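Local coordinates for transcriptional regulator (LacI family) (Clostridium acetobutylicum ATCC 824, PDB 3G85), which probably acts as a DNA-binding transcription regulator of the LacI family, built around a periplasmic binding protein-like domain, at residues A118-A123 with H154-K159; S129-L134 with N187-L192; I218-I223 with P236-V241. All coordinates share one frame; numbering follows the deposited sequence.

Contact 1. Residues A118-A123 with H154-K159; sequences ASLLFA and HKNGIK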
loop_
_atom_site.group_PDB
_atom_site.type_symbol
_atom_site.label_atom_id
_atom_site.label_comp_id
_atom_site.label_asym_id
_atom_site.label_seq_id
_atom_site.Cartn_x
_atom_site.Cartn_y
_atom_site.Cartn_z
ATOM N N ALA A 118 -0.163 -5.053 13.241
ATOM C CA ALA A 118 0.946 -4.247 13.782
ATOM C C ALA A 118 0.678 -3.962 15.266
ATOM O O ALA A 118 1.552 -4.165 16.112
ATOM C CB ALA A 118 1.110 -2.962 12.999
ATOM N N SER A 119 -0.545 -3.548 15.573
ATOM C CA SER A 119 -0.943 -3.317 16.966
ATOM C C SER A 119 -0.827 -4.542 17.862
ATOM O O SER A 119 -0.276 -4.455 18.970
ATOM C CB SER A 119 -2.355 -2.768 17.046
ATOM O OG SER A 119 -2.643 -2.507 18.417
ATOM N N LEU A 120 -1.339 -5.680 17.390
ATOM C CA LEU A 120 -1.284 -6.920 18.176
ATOM C C LEU A 120 0.133 -7.408 18.436
ATOM O O LEU A 120 0.383 -8.070 19.443
ATOM C CB LEU A 120 -2.173 -8.021 17.553
ATOM C CG LEU A 120 -3.679 -7.688 17.570
ATOM C CD1 LEU A 120 -4.526 -8.694 16.777
ATOM C CD2 LEU A 120 -4.243 -7.498 19.000
ATOM N N LEU A 121 1.076 -7.092 17.546
ATOM C CA LEU A 121 2.472 -7.443 17.801
ATOM C C LEU A 121 2.963 -6.664 19.032
ATOM O O LEU A 121 3.656 -7.214 19.908
ATOM C CB LEU A 121 3.358 -7.131 16.569
ATOM C CG LEU A 121 4.851 -7.509 16.647
ATOM C CD1 LEU A 121 5.488 -7.681 15.311
ATOM C CD2 LEU A 121 5.670 -6.505 17.443
ATOM N N PHE A 122 2.629 -5.377 19.083
ATOM C CA PHE A 122 2.974 -4.539 20.240
ATOM C C PHE A 122 2.228 -5.015 21.506
ATOM O O PHE A 122 2.823 -5.065 22.593
ATOM C CB PHE A 122 2.640 -3.064 19.970
ATOM C CG PHE A 122 3.533 -2.412 18.906
ATOM C CD1 PHE A 122 4.881 -2.755 18.809
ATOM C CD2 PHE A 122 3.018 -1.453 18.028
ATOM C CE1 PHE A 122 5.713 -2.156 17.837
ATOM C CE2 PHE A 122 3.852 -0.831 17.082
ATOM C CZ PHE A 122 5.204 -1.190 17.003
ATOM N N ALA A 123 0.936 -5.333 21.350
ATOM C CA ALA A 123 0.088 -5.813 22.472
ATOM C C ALA A 123 0.655 -7.081 23.076
ATOM O O ALA A 123 0.665 -7.246 24.305
ATOM C CB ALA A 123 -1.311 -6.056 22.011
ATOM N N HIS A 154 -6.197 1.006 21.176
ATOM C CA HIS A 154 -7.206 1.375 22.192
ATOM C C HIS A 154 -7.844 0.133 22.840
ATOM O O HIS A 154 -8.014 0.097 24.057
ATOM C CB HIS A 154 -8.299 2.259 21.593
ATOM C CG HIS A 154 -7.805 3.581 21.062
ATOM N ND1 HIS A 154 -8.574 4.386 20.240
ATOM C CD2 HIS A 154 -6.624 4.232 21.227
ATOM C CE1 HIS A 154 -7.892 5.481 19.937
ATOM N NE2 HIS A 154 -6.703 5.405 20.515
ATOM N N LYS A 155 -8.191 -0.877 22.033
ATOM C CA LYS A 155 -8.769 -2.124 22.542
ATOM C C LYS A 155 -7.827 -2.921 23.412
ATOM O O LYS A 155 -8.279 -3.698 24.259
ATOM C CB LYS A 155 -9.278 -2.986 21.399
ATOM C CG LYS A 155 -10.472 -2.353 20.767
ATOM C CD LYS A 155 -10.952 -3.045 19.529
ATOM C CE LYS A 155 -12.009 -2.151 18.907
ATOM N NZ LYS A 155 -12.901 -2.874 17.960
ATOM N N ASN A 156 -6.521 -2.758 23.219
ATOM C CA ASN A 156 -5.554 -3.584 23.934
ATOM C C ASN A 156 -4.711 -2.855 24.982
ATOM O O ASN A 156 -3.651 -3.349 25.383
ATOM C CB ASN A 156 -4.638 -4.326 22.952
ATOM C CG ASN A 156 -5.370 -5.390 22.152
ATOM O OD1 ASN A 156 -6.014 -5.099 21.141
ATOM N ND2 ASN A 156 -5.266 -6.627 22.600
ATOM N N GLY A 157 -5.162 -1.679 25.384
ATOM C CA GLY A 157 -4.506 -0.924 26.449
ATOM C C GLY A 157 -3.184 -0.298 26.057
ATOM O O GLY A 157 -2.299 -0.102 26.909
ATOM N N ILE A 158 -3.025 0.004 24.770
ATOM C CA ILE A 158 -1.847 0.743 24.294
ATOM C C ILE A 158 -2.268 2.188 24.044
ATOM O O ILE A 158 -3.114 2.452 23.171
ATOM C CB ILE A 158 -1.250 0.111 23.006
ATOM C CG1 ILE A 158 -0.869 -1.361 23.246
ATOM C CG2 ILE A 158 -0.052 0.930 22.517
ATOM C CD1 ILE A 158 -0.473 -2.136 21.970
ATOM N N LYS A 159 -1.714 3.123 24.820
ATOM C CA LYS A 159 -2.068 4.543 24.668
ATOM C C LYS A 159 -1.419 5.115 23.406
ATOM O O LYS A 159 -0.248 4.906 23.187
ATOM C CB LYS A 159 -1.613 5.365 25.892
ATOM C CG LYS A 159 -2.074 6.837 25.861
ATOM C CD LYS A 159 -1.498 7.685 27.029
ATOM C CE LYS A 159 -1.971 9.161 26.925
ATOM N NZ LYS A 159 -1.156 10.133 27.768
#
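Ile158 reaches helix 111-124 with a single atom, CD1. CG1 is anti to the carbonyl carbon (chi1 -58°) and the chain then continues extended to CD1 (chi2 171°). The methyl comes to rest against the helix backbone, 3.5 Å from Ala123 N and 3.8 Å from Ser119 O, where these two atoms are joined by a helical hydrogen bond, Ala123 N to Ser119 O at 2.8 Å. Phe122 CB lies at 3.8 Å from Ile158 CD1; its ring is not part of this contact.

Ala123 presents its methyl to both partners: CB lies 4.0 Å from Ile158 CD1 and 3.9 Å from Asn156 CB. Asn156, the first residue to leave helical geometry after helix 140-155, also packs its side chain against Leu120 CD2, the two side chains crossing at about a right angle. No hydrogen bond joins the segments, and 210 Å² is buried in all.

Ser119 and Leu120 also touch Thr152 of helix 140-155. Helices 111-124 and 140-155, connected through strand 131-134, pack side by side, and the turn after the second extends that packing, as found in the layered alpha/beta fold of periplasmic binding protein-like domains.

Contact 2. Residues S129-L134 with N187-L192; sequences SAAAIL and NTPKAL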
loop_
_atom_site.group_PDB
_atom_site.type_symbol
_atom_site.label_atom_id
_atom_site.label_comp_id
_atom_site.label_asym_id
_atom_site.label_seq_id
_atom_site.Cartn_x
_atom_site.Cartn_y
_atom_site.Cartn_z
ATOM N N SER A 129 2.457 2.125 25.488
ATOM C CA SER A 129 2.058 3.196 24.566
ATOM C C SER A 129 2.835 3.106 23.248
ATOM O O SER A 129 3.785 2.362 23.132
ATOM C CB SER A 129 2.246 4.574 25.191
ATOM O OG SER A 129 3.610 4.769 25.457
ATOM N N ALA A 130 2.381 3.860 22.253
ATOM C CA ALA A 130 3.011 3.822 20.935
ATOM C C ALA A 130 2.910 5.185 20.296
ATOM O O ALA A 130 2.019 5.982 20.643
ATOM C CB ALA A 130 2.360 2.745 20.049
ATOM N N ALA A 131 3.826 5.447 19.363
ATOM C CA ALA A 131 3.732 6.601 18.485
ATOM C C ALA A 131 3.505 6.099 17.044
ATOM O O ALA A 131 3.673 4.905 16.775
ATOM C CB ALA A 131 4.997 7.443 18.549
ATOM N N ALA A 132 3.081 7.005 16.166
ATOM C CA ALA A 132 2.831 6.661 14.761
ATOM C C ALA A 132 3.323 7.795 13.879
ATOM O O ALA A 132 3.040 8.977 14.138
ATOM C CB ALA A 132 1.335 6.388 14.518
ATOM N N ILE A 133 4.117 7.450 12.875
ATOM C CA ILE A 133 4.534 8.415 11.888
ATOM C C ILE A 133 3.809 8.051 10.609
ATOM O O ILE A 133 3.991 6.937 10.077
ATOM C CB ILE A 133 6.049 8.381 11.682
ATOM C CG1 ILE A 133 6.777 8.787 12.993
ATOM C CG2 ILE A 133 6.457 9.291 10.534
ATOM C CD1 ILE A 133 8.284 8.615 12.883
ATOM N N LEU A 134 2.989 8.989 10.143
ATOM C CA LEU A 134 2.049 8.753 9.065
ATOM C C LEU A 134 2.206 9.732 7.945
ATOM O O LEU A 134 2.058 10.958 8.132
ATOM C CB LEU A 134 0.615 8.852 9.592
ATOM C CG LEU A 134 0.253 7.923 10.763
ATOM C CD1 LEU A 134 -1.151 8.277 11.296
ATOM C CD2 LEU A 134 0.334 6.425 10.419
ATOM N N ASN A 187 8.589 12.923 26.096
ATOM C CA ASN A 187 8.425 11.495 26.338
ATOM C C ASN A 187 8.120 10.798 25.018
ATOM O O ASN A 187 7.020 10.959 24.481
ATOM C CB ASN A 187 7.267 11.249 27.306
ATOM C CG ASN A 187 7.554 11.754 28.708
ATOM O OD1 ASN A 187 6.991 12.766 29.135
ATOM N ND2 ASN A 187 8.441 11.057 29.432
ATOM N N THR A 188 9.088 10.057 24.478
ATOM C CA THR A 188 8.851 9.252 23.262
ATOM C C THR A 188 8.497 7.801 23.645
ATOM O O THR A 188 9.252 7.174 24.381
ATOM C CB THR A 188 10.086 9.213 22.338
ATOM O OG1 THR A 188 11.075 8.349 22.920
ATOM C CG2 THR A 188 10.688 10.606 22.141
ATOM N N PRO A 189 7.365 7.262 23.131
ATOM C CA PRO A 189 6.978 5.879 23.401
ATOM C C PRO A 189 8.023 4.869 22.926
ATOM O O PRO A 189 8.938 5.214 22.171
ATOM C CB PRO A 189 5.678 5.694 22.593
ATOM C CG PRO A 189 5.139 7.056 22.417
ATOM C CD PRO A 189 6.374 7.949 22.281
ATOM N N LYS A 190 7.867 3.628 23.358
ATOM C CA LYS A 190 8.815 2.587 23.022
ATOM C C LYS A 190 8.388 1.729 21.811
ATOM O O LYS A 190 9.132 0.854 21.376
ATOM C CB LYS A 190 9.059 1.694 24.233
ATOM C CG LYS A 190 9.869 2.370 25.376
ATOM C CD LYS A 190 10.261 1.347 26.422
ATOM C CE LYS A 190 11.558 0.622 26.034
ATOM N NZ LYS A 190 11.410 -0.856 26.173
ATOM N N ALA A 191 7.187 1.974 21.306
ATOM C CA ALA A 191 6.684 1.312 20.108
ATOM C C ALA A 191 6.427 2.381 19.071
ATOM O O ALA A 191 5.962 3.488 19.398
ATOM C CB ALA A 191 5.405 0.557 20.412
ATOM N N LEU A 192 6.743 2.065 17.815
ATOM C CA LEU A 192 6.535 3.005 16.734
ATOM C C LEU A 192 5.954 2.303 15.513
ATOM O O LEU A 192 6.533 1.356 15.020
ATOM C CB LEU A 192 7.869 3.698 16.373
ATOM C CG LEU A 192 7.796 4.647 15.159
ATOM C CD1 LEU A 192 6.945 5.893 15.454
ATOM C CD2 LEU A 192 9.205 5.046 14.724
HETATM O O HOH W 1 6.357 2.975 25.564
#
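Ala131 and Ala191 are joined by the one direct hydrogen bond of this contact, Ala131 N to Ala191 O, at 2.9 Å. It is nearly straight at the hydrogen (168°), although the donor is tilted 27° from the carbonyl plane. Weaker CA-H...O contacts accompany it: Ala130 CA approaches the same Ala191 O at 3.3 Å, and Leu192 CA faces Ala131 O at 3.4 Å. Ala131 bonds by its backbone to Ala191 and also to Phe193, the residues flanking its bridge partner Leu192, as in a parallel pair; strands 131-134 and 191-194 lie inside the sheet of a periplasmic binding protein-like alpha/beta domain. On its other edge strand 131-134 bonds through Ala132 to His164 and Ile166.

The apolar contacts fall into separate groups. Pro189 sets CB and CG against the backbone, CG 3.6 Å from Ala130 C, and also meets the methyl of Ala131. In Leu192, CG is anti to the backbone N and chi2 of 68° then places CD1 against Ala131 CB and 3.8 Å from Ile133 CG1; Val203 of helix 197-209 touches both Leu192 and Ile133. Ala130 CB meets Ala191 CB; Phe149 touches Ala130 and Phe122 touches Ala191.

Ser129 OG packs 3.7 Å from Pro189 CB. A water also bridges the segments, accepting from Lys190 N at 2.8 Å and hydrogen-bonded to Ser129 OG at 3.3 Å.

Contact 3. Residues I218-I223 with P236-V241; sequences IEIVAI and PPVTIV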
loop_
_atom_site.group_PDB
_atom_site.type_symbol
_atom_site.label_atom_id
_atom_site.label_comp_id
_atom_site.label_asym_id
_atom_site.label_seq_id
_atom_site.Cartn_x
_atom_site.Cartn_y
_atom_site.Cartn_z
ATOM N N ILE A 218 13.427 1.407 21.190
ATOM C CA ILE A 218 12.260 1.627 20.311
ATOM C C ILE A 218 12.075 0.425 19.396
ATOM O O ILE A 218 13.040 -0.034 18.762
ATOM C CB ILE A 218 12.394 2.913 19.434
ATOM C CG1 ILE A 218 12.443 4.162 20.316
ATOM C CG2 ILE A 218 11.206 3.038 18.436
ATOM C CD1 ILE A 218 12.523 5.455 19.562
ATOM N N GLU A 219 10.846 -0.091 19.325
ATOM C CA GLU A 219 10.544 -1.178 18.388
ATOM C C GLU A 219 9.657 -0.653 17.249
ATOM O O GLU A 219 8.717 0.072 17.493
ATOM C CB GLU A 219 9.872 -2.343 19.094
ATOM C CG GLU A 219 9.949 -3.599 18.263
ATOM C CD GLU A 219 9.588 -4.865 19.012
ATOM O OE1 GLU A 219 9.696 -4.910 20.269
ATOM O OE2 GLU A 219 9.183 -5.826 18.324
ATOM N N ILE A 220 9.987 -1.004 16.008
ATOM C CA ILE A 220 9.269 -0.440 14.855
ATOM C C ILE A 220 8.515 -1.525 14.108
ATOM O O ILE A 220 9.017 -2.623 13.941
ATOM C CB ILE A 220 10.270 0.228 13.863
ATOM C CG1 ILE A 220 11.065 1.311 14.594
ATOM C CG2 ILE A 220 9.505 0.780 12.613
ATOM C CD1 ILE A 220 12.338 1.839 13.850
ATOM N N VAL A 221 7.319 -1.206 13.645
ATOM C CA VAL A 221 6.612 -2.040 12.669
ATOM C C VAL A 221 6.209 -1.073 11.574
ATOM O O VAL A 221 5.756 0.034 11.854
ATOM C CB VAL A 221 5.353 -2.723 13.219
ATOM C CG1 VAL A 221 4.581 -3.473 12.087
ATOM C CG2 VAL A 221 5.757 -3.726 14.309
ATOM N N ALA A 222 6.418 -1.469 10.327
ATOM C CA ALA A 222 6.089 -0.564 9.225
ATOM C C ALA A 222 5.198 -1.284 8.245
ATOM O O ALA A 222 5.243 -2.492 8.146
ATOM C CB ALA A 222 7.340 -0.124 8.525
ATOM N N ILE A 223 4.405 -0.525 7.497
ATOM C CA ILE A 223 3.630 -1.083 6.378
ATOM C C ILE A 223 4.568 -1.210 5.170
ATOM O O ILE A 223 5.228 -0.240 4.778
ATOM C CB ILE A 223 2.419 -0.196 6.016
ATOM C CG1 ILE A 223 1.434 -0.073 7.206
ATOM C CG2 ILE A 223 1.728 -0.698 4.712
ATOM C CD1 ILE A 223 0.766 -1.427 7.574
ATOM N N PRO A 236 18.894 -2.107 11.672
ATOM C CA PRO A 236 18.580 -3.520 11.717
ATOM C C PRO A 236 17.423 -3.833 10.750
ATOM O O PRO A 236 16.813 -2.897 10.218
ATOM C CB PRO A 236 18.101 -3.696 13.166
ATOM C CG PRO A 236 17.357 -2.498 13.400
ATOM C CD PRO A 236 18.154 -1.383 12.730
ATOM N N PRO A 237 17.153 -5.127 10.493
ATOM C CA PRO A 237 15.948 -5.506 9.758
ATOM C C PRO A 237 14.688 -4.973 10.449
ATOM O O PRO A 237 14.605 -4.908 11.687
ATOM C CB PRO A 237 16.025 -7.040 9.745
ATOM C CG PRO A 237 17.541 -7.300 9.761
ATOM C CD PRO A 237 17.984 -6.310 10.789
ATOM N N VAL A 238 13.741 -4.542 9.639
ATOM C CA VAL A 238 12.499 -3.948 10.105
ATOM C C VAL A 238 11.353 -4.924 9.864
ATOM O O VAL A 238 11.131 -5.414 8.733
ATOM C CB VAL A 238 12.207 -2.658 9.305
ATOM C CG1 VAL A 238 10.838 -1.988 9.733
ATOM C CG2 VAL A 238 13.346 -1.698 9.447
ATOM N N THR A 239 10.608 -5.187 10.938
ATOM C CA THR A 239 9.388 -5.966 10.827
ATOM C C THR A 239 8.333 -5.203 10.057
ATOM O O THR A 239 8.116 -4.017 10.298
ATOM C CB THR A 239 8.858 -6.350 12.210
ATOM O OG1 THR A 239 9.735 -7.350 12.739
ATOM C CG2 THR A 239 7.412 -6.900 12.114
ATOM N N ILE A 240 7.707 -5.892 9.119
ATOM C CA ILE A 240 6.668 -5.278 8.301
ATOM C C ILE A 240 5.356 -6.053 8.213
ATOM O O ILE A 240 5.298 -7.276 8.398
ATOM C CB ILE A 240 7.145 -5.046 6.841
ATOM C CG1 ILE A 240 7.382 -6.415 6.130
ATOM C CG2 ILE A 240 8.381 -4.131 6.786
ATOM C CD1 ILE A 240 7.749 -6.266 4.614
ATOM N N VAL A 241 4.297 -5.316 7.916
ATOM C CA VAL A 241 3.051 -5.909 7.481
ATOM C C VAL A 241 2.971 -5.522 5.986
ATOM O O VAL A 241 2.909 -4.336 5.632
ATOM C CB VAL A 241 1.818 -5.434 8.282
ATOM C CG1 VAL A 241 0.642 -6.359 7.907
ATOM C CG2 VAL A 241 2.115 -5.491 9.813
HETATM O O HOH W 2 11.391 -3.681 13.243
#
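Ala222 bonds through both its backbone polar atoms to the neighbouring strand, bringing together the two strands of a beta-alpha-beta unit whose connection holds helix 228-232. Ala222 N donates to Thr239 O at 3.1 Å, and Ala222 O accepts from Val241 N at 3.0 Å. These two partners flank Ile240, the residue paired with Ala222, which marks the strands as parallel. Each N-H...O angle is 158°, and each donor lies in the carbonyl plane. The carbonyl of Ala222 is also approached by Ile240 CA at 3.1 Å, a CA-H...O contact.

Side chains then pack on the two faces of the sheet. On the face of Val221 and Val241, Val221 CG1, anti to its backbone N (chi1 174°), meets Val241 CG2 at 3.9 Å, and Ala118 and Phe122 of helix 111-124 touch Val221. On the face of Ala222, its CB is 4.1 Å from Val238 CG1; Ala200 and Ile204 of helix 197-209 touch Ala222 and Val238 respectively.

Farther out, Arg279 bonds to both Thr239 and Val238, its N to Thr239 OG1 and its NH1 to Val238 O. Before the direct bonds begin, a water spans the strands, donating to Ile220 O at 2.7 Å and accepting from Thr239 N at 2.9 Å.

Contacts 2 and 3 are successive joints of one sheet; the helix of contact 1 packs over it, while its 154-159 segment meets strand 131-134. Centres are about 12 Å apart for 1 and 2 and for 2 and 3, and about 15 Å for 1 and 3. Glu219 continues the sheet from contact 2 to contact 3 by two probable hydrogen bonds, Leu192 N to Glu219 O and Glu219 N to Lys190 O, each 2.8 Å. On the side of strand 131-134 turned from strand 191-194, Ala130 N lies 3.0 Å from Lys159 O, also a probable hydrogen bond. Phe122 ties the helix layer to both joints, with CZ 3.5 Å from Leu192 O and 3.7 Å from Val221 CG2. No ligand atom takes part.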